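Local structure of putative lipoprotein GNA1162 (Neisseria meningitidis, 4HRV) at residues B[75-79]-B[115-120]; B[89-95]-B[107-111]. The protein is of unknown function but, as a putative lipoprotein of a family related to the TolB N-terminal domain, is probably attached to the cell envelope through a lipid. The protein carries 3 engineered substitutions. All coordinates share one frame; numbering follows the deposited sequence.

Interaction 1 (B[75-79]-B[115-120]); sequences PEKLH and VDSRNG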
loop_
_atom_site.group_PDB
_atom_site.type_symbol
_atom_site.label_atom_id
_atom_site.label_comp_id
_atom_site.label_asym_id
_atom_site.label_seq_id
_atom_site.Cartn_x
_atom_site.Cartn_y
_atom_site.Cartn_z
ATOM N N PRO B 75 3.490 -12.001 -25.319
ATOM C CA PRO B 75 3.363 -12.929 -24.194
ATOM C C PRO B 75 3.459 -14.381 -24.634
ATOM O O PRO B 75 4.009 -15.202 -23.908
ATOM C CB PRO B 75 1.964 -12.625 -23.648
ATOM C CG PRO B 75 1.734 -11.200 -24.031
ATOM C CD PRO B 75 2.360 -11.061 -25.386
ATOM N N GLU B 76 2.938 -14.697 -25.815
ATOM C CA GLU B 76 2.975 -16.069 -26.307
ATOM C C GLU B 76 4.419 -16.564 -26.451
ATOM O O GLU B 76 4.700 -17.739 -26.269
ATOM C CB GLU B 76 2.238 -16.174 -27.649
ATOM C CG GLU B 76 0.781 -15.711 -27.616
ATOM C CD GLU B 76 0.616 -14.191 -27.596
ATOM O OE1 GLU B 76 1.626 -13.456 -27.647
ATOM O OE2 GLU B 76 -0.543 -13.727 -27.528
ATOM N N LYS B 77 5.327 -15.657 -26.780
ATOM C CA LYS B 77 6.745 -15.987 -26.861
ATOM C C LYS B 77 7.287 -16.297 -25.465
ATOM O O LYS B 77 8.042 -17.259 -25.277
ATOM C CB LYS B 77 7.528 -14.826 -27.465
ATOM C CG LYS B 77 7.201 -14.527 -28.930
ATOM C CD LYS B 77 7.545 -15.708 -29.825
ATOM C CE LYS B 77 7.816 -15.249 -31.248
ATOM N NZ LYS B 77 6.746 -14.337 -31.737
ATOM N N LEU B 78 6.911 -15.470 -24.489
ATOM C CA LEU B 78 7.300 -15.735 -23.107
ATOM C C LEU B 78 6.849 -17.115 -22.675
ATOM O O LEU B 78 7.618 -17.866 -22.072
ATOM C CB LEU B 78 6.752 -14.667 -22.158
ATOM C CG LEU B 78 7.264 -13.258 -22.439
ATOM C CD1 LEU B 78 6.739 -12.298 -21.369
ATOM C CD2 LEU B 78 8.776 -13.268 -22.468
ATOM N N HIS B 79 5.612 -17.470 -23.023
ATOM C CA HIS B 79 5.087 -18.795 -22.682
ATOM C C HIS B 79 5.899 -19.920 -23.329
ATOM O O HIS B 79 6.082 -20.969 -22.719
ATOM C CB HIS B 79 3.610 -18.933 -23.077
ATOM C CG HIS B 79 3.062 -20.311 -22.874
ATOM N ND1 HIS B 79 2.681 -20.785 -21.641
ATOM C CD2 HIS B 79 2.846 -21.322 -23.750
ATOM C CE1 HIS B 79 2.244 -22.026 -21.762
ATOM N NE2 HIS B 79 2.334 -22.375 -23.033
ATOM N N VAL B 115 -1.572 -10.576 -17.464
ATOM C CA VAL B 115 -2.138 -11.046 -18.722
ATOM C C VAL B 115 -1.955 -12.539 -18.955
ATOM O O VAL B 115 -0.927 -13.122 -18.625
ATOM C CB VAL B 115 -1.612 -10.263 -19.951
ATOM C CG1 VAL B 115 -1.583 -8.795 -19.666
ATOM C CG2 VAL B 115 -0.245 -10.767 -20.381
ATOM N N ASP B 116 -2.975 -13.140 -19.547
ATOM C CA ASP B 116 -2.935 -14.533 -19.939
ATOM C C ASP B 116 -1.836 -14.691 -20.986
ATOM O O ASP B 116 -1.822 -13.990 -21.989
ATOM C CB ASP B 116 -4.307 -14.929 -20.495
ATOM C CG ASP B 116 -4.385 -16.393 -20.910
ATOM O OD1 ASP B 116 -3.464 -16.884 -21.596
ATOM O OD2 ASP B 116 -5.386 -17.048 -20.552
ATOM N N SER B 117 -0.898 -15.594 -20.737
ATOM C CA SER B 117 0.295 -15.667 -21.563
ATOM C C SER B 117 0.028 -16.381 -22.884
ATOM O O SER B 117 0.823 -16.276 -23.812
ATOM C CB SER B 117 1.442 -16.348 -20.807
ATOM O OG SER B 117 2.704 -16.006 -21.375
ATOM N N ARG B 118 -1.095 -17.094 -22.961
ATOM C CA ARG B 118 -1.467 -17.816 -24.175
ATOM C C ARG B 118 -2.188 -16.945 -25.215
ATOM O O ARG B 118 -2.004 -17.138 -26.413
ATOM C CB ARG B 118 -2.303 -19.059 -23.837
ATOM C CG ARG B 118 -1.542 -20.097 -23.027
ATOM C CD ARG B 118 -2.385 -21.318 -22.691
ATOM N NE ARG B 118 -1.568 -22.425 -22.195
ATOM C CZ ARG B 118 -1.227 -22.598 -20.921
ATOM N NH1 ARG B 118 -1.632 -21.737 -19.992
ATOM N NH2 ARG B 118 -0.482 -23.638 -20.571
ATOM N N ASN B 119 -2.998 -15.985 -24.774
ATOM C CA ASN B 119 -3.757 -15.175 -25.730
ATOM C C ASN B 119 -3.686 -13.673 -25.506
ATOM O O ASN B 119 -4.345 -12.901 -26.205
ATOM C CB ASN B 119 -5.221 -15.625 -25.779
ATOM C CG ASN B 119 -5.906 -15.527 -24.428
ATOM O OD1 ASN B 119 -6.859 -16.256 -24.152
ATOM N ND2 ASN B 119 -5.413 -14.642 -23.572
ATOM N N GLY B 120 -2.903 -13.259 -24.517
ATOM C CA GLY B 120 -2.670 -11.857 -24.290
ATOM C C GLY B 120 -3.831 -11.159 -23.613
ATOM O O GLY B 120 -3.819 -9.945 -23.506
#
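The first turn of helix 75-82 meets the loop just past strand 104-116, where Ser117 reaches the carbonyl of Pro75, with Ser117 OG 3.0 Å from Pro75 O. Ser117 OG stands anti to its own backbone N (chi1 -159°), which carries the hydroxyl toward the helix and also sets Ser117 OG 3.5 Å from His79 CB. The hydroxyl lies within reach of both Pro75 O and Asn84 OD1; Pro75 O also takes the helical bond from His79 N. Beside it, the CA-H of Glu76 approaches Ser117 O, at 3.3 Å from Glu76 CA.

Glu76 is bent at chi2 (76°), laying its chain along the turn so that Glu76 CG sits 3.4 Å from Arg118 O. Its carboxylate lies near the 119-120 peptide, while OE1 forms a salt bridge with Arg74. On the strand side, the Pro75 ring meets Val115 at about a right angle, Pro75 CG to Val115 CG2 being 4.2 Å.

Arg118 starts out away from the helix, but its extended chain brings the guanidinium over to His79. His79 CE1 lies above one guanidinium face, off-centre toward the rim, and 3.4 Å from Arg118 NH2. The two planes are 56° apart, far from a parallel stack. Each group is held from outside as well: Arg118 NH1 by a salt bridge to Asp85, His79 ND1 by a hydrogen bond with Asn84 O.

Behind this shell, Asp116 OD1 receives Arg118 N at 2.7 Å, nearly along its C-O axis, and more weakly Asn119 N. This Asx turn, together with a separate main-chain bond from Gly120 N to Asp116 O, shapes the connection between antiparallel strands 104-116 and 122-133, against which a helix N-terminus packs.

Interaction 2 (B[89-95]-B[107-111]); sequences YITVTEY and TVSAK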
loop_
_atom_site.group_PDB
_atom_site.type_symbol
_atom_site.label_atom_id
_atom_site.label_comp_id
_atom_site.label_asym_id
_atom_site.label_seq_id
_atom_site.Cartn_x
_atom_site.Cartn_y
_atom_site.Cartn_z
ATOM N N TYR B 89 3.083 -7.587 -15.547
ATOM C CA TYR B 89 3.844 -6.417 -15.970
ATOM C C TYR B 89 3.695 -5.293 -14.942
ATOM O O TYR B 89 2.582 -4.833 -14.670
ATOM C CB TYR B 89 3.345 -5.899 -17.316
ATOM C CG TYR B 89 3.511 -6.876 -18.464
ATOM C CD1 TYR B 89 2.429 -7.595 -18.958
ATOM C CD2 TYR B 89 4.762 -7.074 -19.063
ATOM C CE1 TYR B 89 2.590 -8.495 -20.029
ATOM C CE2 TYR B 89 4.923 -7.976 -20.120
ATOM C CZ TYR B 89 3.837 -8.667 -20.600
ATOM O OH TYR B 89 4.000 -9.565 -21.636
ATOM N N ILE B 90 4.812 -4.833 -14.404
ATOM C CA ILE B 90 4.783 -3.703 -13.468
ATOM C C ILE B 90 5.518 -2.516 -14.064
ATOM O O ILE B 90 6.583 -2.679 -14.647
ATOM C CB ILE B 90 5.456 -4.076 -12.157
ATOM C CG1 ILE B 90 4.739 -5.281 -11.529
ATOM C CG2 ILE B 90 5.490 -2.873 -11.203
ATOM C CD1 ILE B 90 5.511 -5.910 -10.403
ATOM N N THR B 91 4.942 -1.329 -13.914
ATOM C CA THR B 91 5.578 -0.084 -14.317
ATOM C C THR B 91 5.586 0.926 -13.157
ATOM O O THR B 91 4.543 1.233 -12.580
ATOM C CB THR B 91 4.861 0.538 -15.530
ATOM O OG1 THR B 91 4.913 -0.375 -16.623
ATOM C CG2 THR B 91 5.513 1.856 -15.944
ATOM N N VAL B 92 6.774 1.405 -12.810
ATOM C CA VAL B 92 6.913 2.491 -11.849
ATOM C C VAL B 92 6.797 3.814 -12.600
ATOM O O VAL B 92 7.616 4.113 -13.479
ATOM C CB VAL B 92 8.266 2.435 -11.121
ATOM C CG1 VAL B 92 8.481 3.717 -10.273
ATOM C CG2 VAL B 92 8.340 1.196 -10.249
ATOM N N THR B 93 5.772 4.593 -12.265
ATOM C CA THR B 93 5.482 5.832 -12.976
ATOM C C THR B 93 5.970 7.051 -12.204
ATOM O O THR B 93 6.168 8.126 -12.776
ATOM C CB THR B 93 3.975 5.967 -13.243
ATOM O OG1 THR B 93 3.263 5.988 -11.994
ATOM C CG2 THR B 93 3.492 4.796 -14.071
ATOM N N GLU B 94 6.163 6.886 -10.901
ATOM C CA GLU B 94 6.732 7.957 -10.098
ATOM C C GLU B 94 7.689 7.430 -9.028
ATOM O O GLU B 94 7.455 6.393 -8.424
ATOM C CB GLU B 94 5.619 8.795 -9.462
ATOM C CG GLU B 94 6.113 10.082 -8.855
ATOM C CD GLU B 94 4.994 11.071 -8.592
ATOM O OE1 GLU B 94 5.247 12.295 -8.686
ATOM O OE2 GLU B 94 3.863 10.621 -8.297
ATOM N N TYR B 95 8.774 8.153 -8.794
ATOM C CA TYR B 95 9.712 7.774 -7.752
ATOM C C TYR B 95 10.611 8.944 -7.420
ATOM O O TYR B 95 11.395 9.389 -8.258
ATOM C CB TYR B 95 10.566 6.594 -8.201
ATOM C CG TYR B 95 11.480 6.032 -7.131
ATOM C CD1 TYR B 95 12.689 6.654 -6.812
ATOM C CD2 TYR B 95 11.145 4.869 -6.451
ATOM C CE1 TYR B 95 13.532 6.133 -5.840
ATOM C CE2 TYR B 95 11.981 4.339 -5.483
ATOM C CZ TYR B 95 13.166 4.975 -5.176
ATOM O OH TYR B 95 13.984 4.439 -4.210
ATOM N N THR B 107 7.380 10.034 -2.808
ATOM C CA THR B 107 6.233 9.471 -3.487
ATOM C C THR B 107 6.715 8.342 -4.387
ATOM O O THR B 107 7.697 8.503 -5.104
ATOM C CB THR B 107 5.545 10.535 -4.366
ATOM O OG1 THR B 107 5.007 11.579 -3.543
ATOM C CG2 THR B 107 4.427 9.909 -5.184
ATOM N N VAL B 108 6.035 7.203 -4.328
ATOM C CA VAL B 108 6.237 6.132 -5.297
ATOM C C VAL B 108 4.874 5.717 -5.836
ATOM O O VAL B 108 3.938 5.510 -5.069
ATOM C CB VAL B 108 6.923 4.898 -4.680
ATOM C CG1 VAL B 108 7.164 3.826 -5.768
ATOM C CG2 VAL B 108 8.237 5.288 -4.070
ATOM N N SER B 109 4.761 5.614 -7.157
ATOM C CA SER B 109 3.525 5.181 -7.780
ATOM C C SER B 109 3.886 4.137 -8.831
ATOM O O SER B 109 4.899 4.267 -9.525
ATOM C CB SER B 109 2.804 6.347 -8.450
ATOM O OG SER B 109 2.635 7.438 -7.568
ATOM N N ALA B 110 3.065 3.103 -8.921
ATOM C CA ALA B 110 3.283 2.025 -9.870
ATOM C C ALA B 110 1.934 1.508 -10.338
ATOM O O ALA B 110 0.919 1.662 -9.656
ATOM C CB ALA B 110 4.093 0.907 -9.239
ATOM N N LYS B 111 1.927 0.908 -11.515
ATOM C CA LYS B 111 0.727 0.336 -12.061
ATOM C C LYS B 111 1.108 -1.042 -12.582
ATOM O O LYS B 111 2.273 -1.303 -12.870
ATOM C CB LYS B 111 0.174 1.227 -13.169
ATOM C CG LYS B 111 1.122 1.435 -14.342
ATOM C CD LYS B 111 0.551 2.462 -15.310
ATOM C CE LYS B 111 1.482 2.705 -16.487
ATOM N NZ LYS B 111 0.940 3.743 -17.410
#
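The Tyr95 ring and Val108 lie side by side and point the same way, with Val108 CG2 meeting the ring obliquely, 3.8 Å from Tyr95 CD2. Ser25 and Asp27 of the same chain and Ser156 of the second subunit also touch this tyrosine. A further flat group, the Glu94 carboxylate, ends an extended chain that slants across the Thr107 side chain, putting Glu94 OE2 3.2 Å from Thr107 CG2. Ser109 OG is only a weak partner of OE2; its stronger one is Ser129 OG on the next strand.

Lys111 runs beside Thr91 on the Glu94 face and crosses Thr93 at about a right angle, Lys111 CE lying 3.8 Å from Thr93 CG2. The opposite face carries Val92, Ala110, Tyr95 and Val108; there Val149 and Ile153 of the second subunit pack on Ala110 and Val108.

Thr91 and Lys111 form a hydrogen-bonded antiparallel pair with two backbone hydrogen bonds, Thr91 N to Lys111 O measuring 2.9 Å. Farther along, Ser109 O accepts from both Thr93 N (2.9 Å) and Glu94 N (3.2 Å), which approach from the same face of its plane. Ser109 N returns a bond to Glu94 O. One residue thus faces two, a classic beta bulge in an antiparallel hairpin.

In this GNA1162-like portion of a longer lipoprotein, strand 15-23 comes first and lies next to strand 86-99 in the mixed sheet. Helix 75-82 then supplies the first half of interaction 1, and strand 86-99 the first half of interaction 2. The chain turns back at once into strand 104-116, so interaction 2 closes a short hairpin loop; interaction 1, formed at the far end of the same strand, closes a wider loop that encloses it. Their centres are about 23 Å apart, yet Tyr89 bridges them: Tyr89 CE1 packs 3.6 Å from Val115 CG2, and its OH touches Pro75 and Leu78. Interaction 1 holds helix 75-82 against one end of the hairpin that interaction 2 pairs.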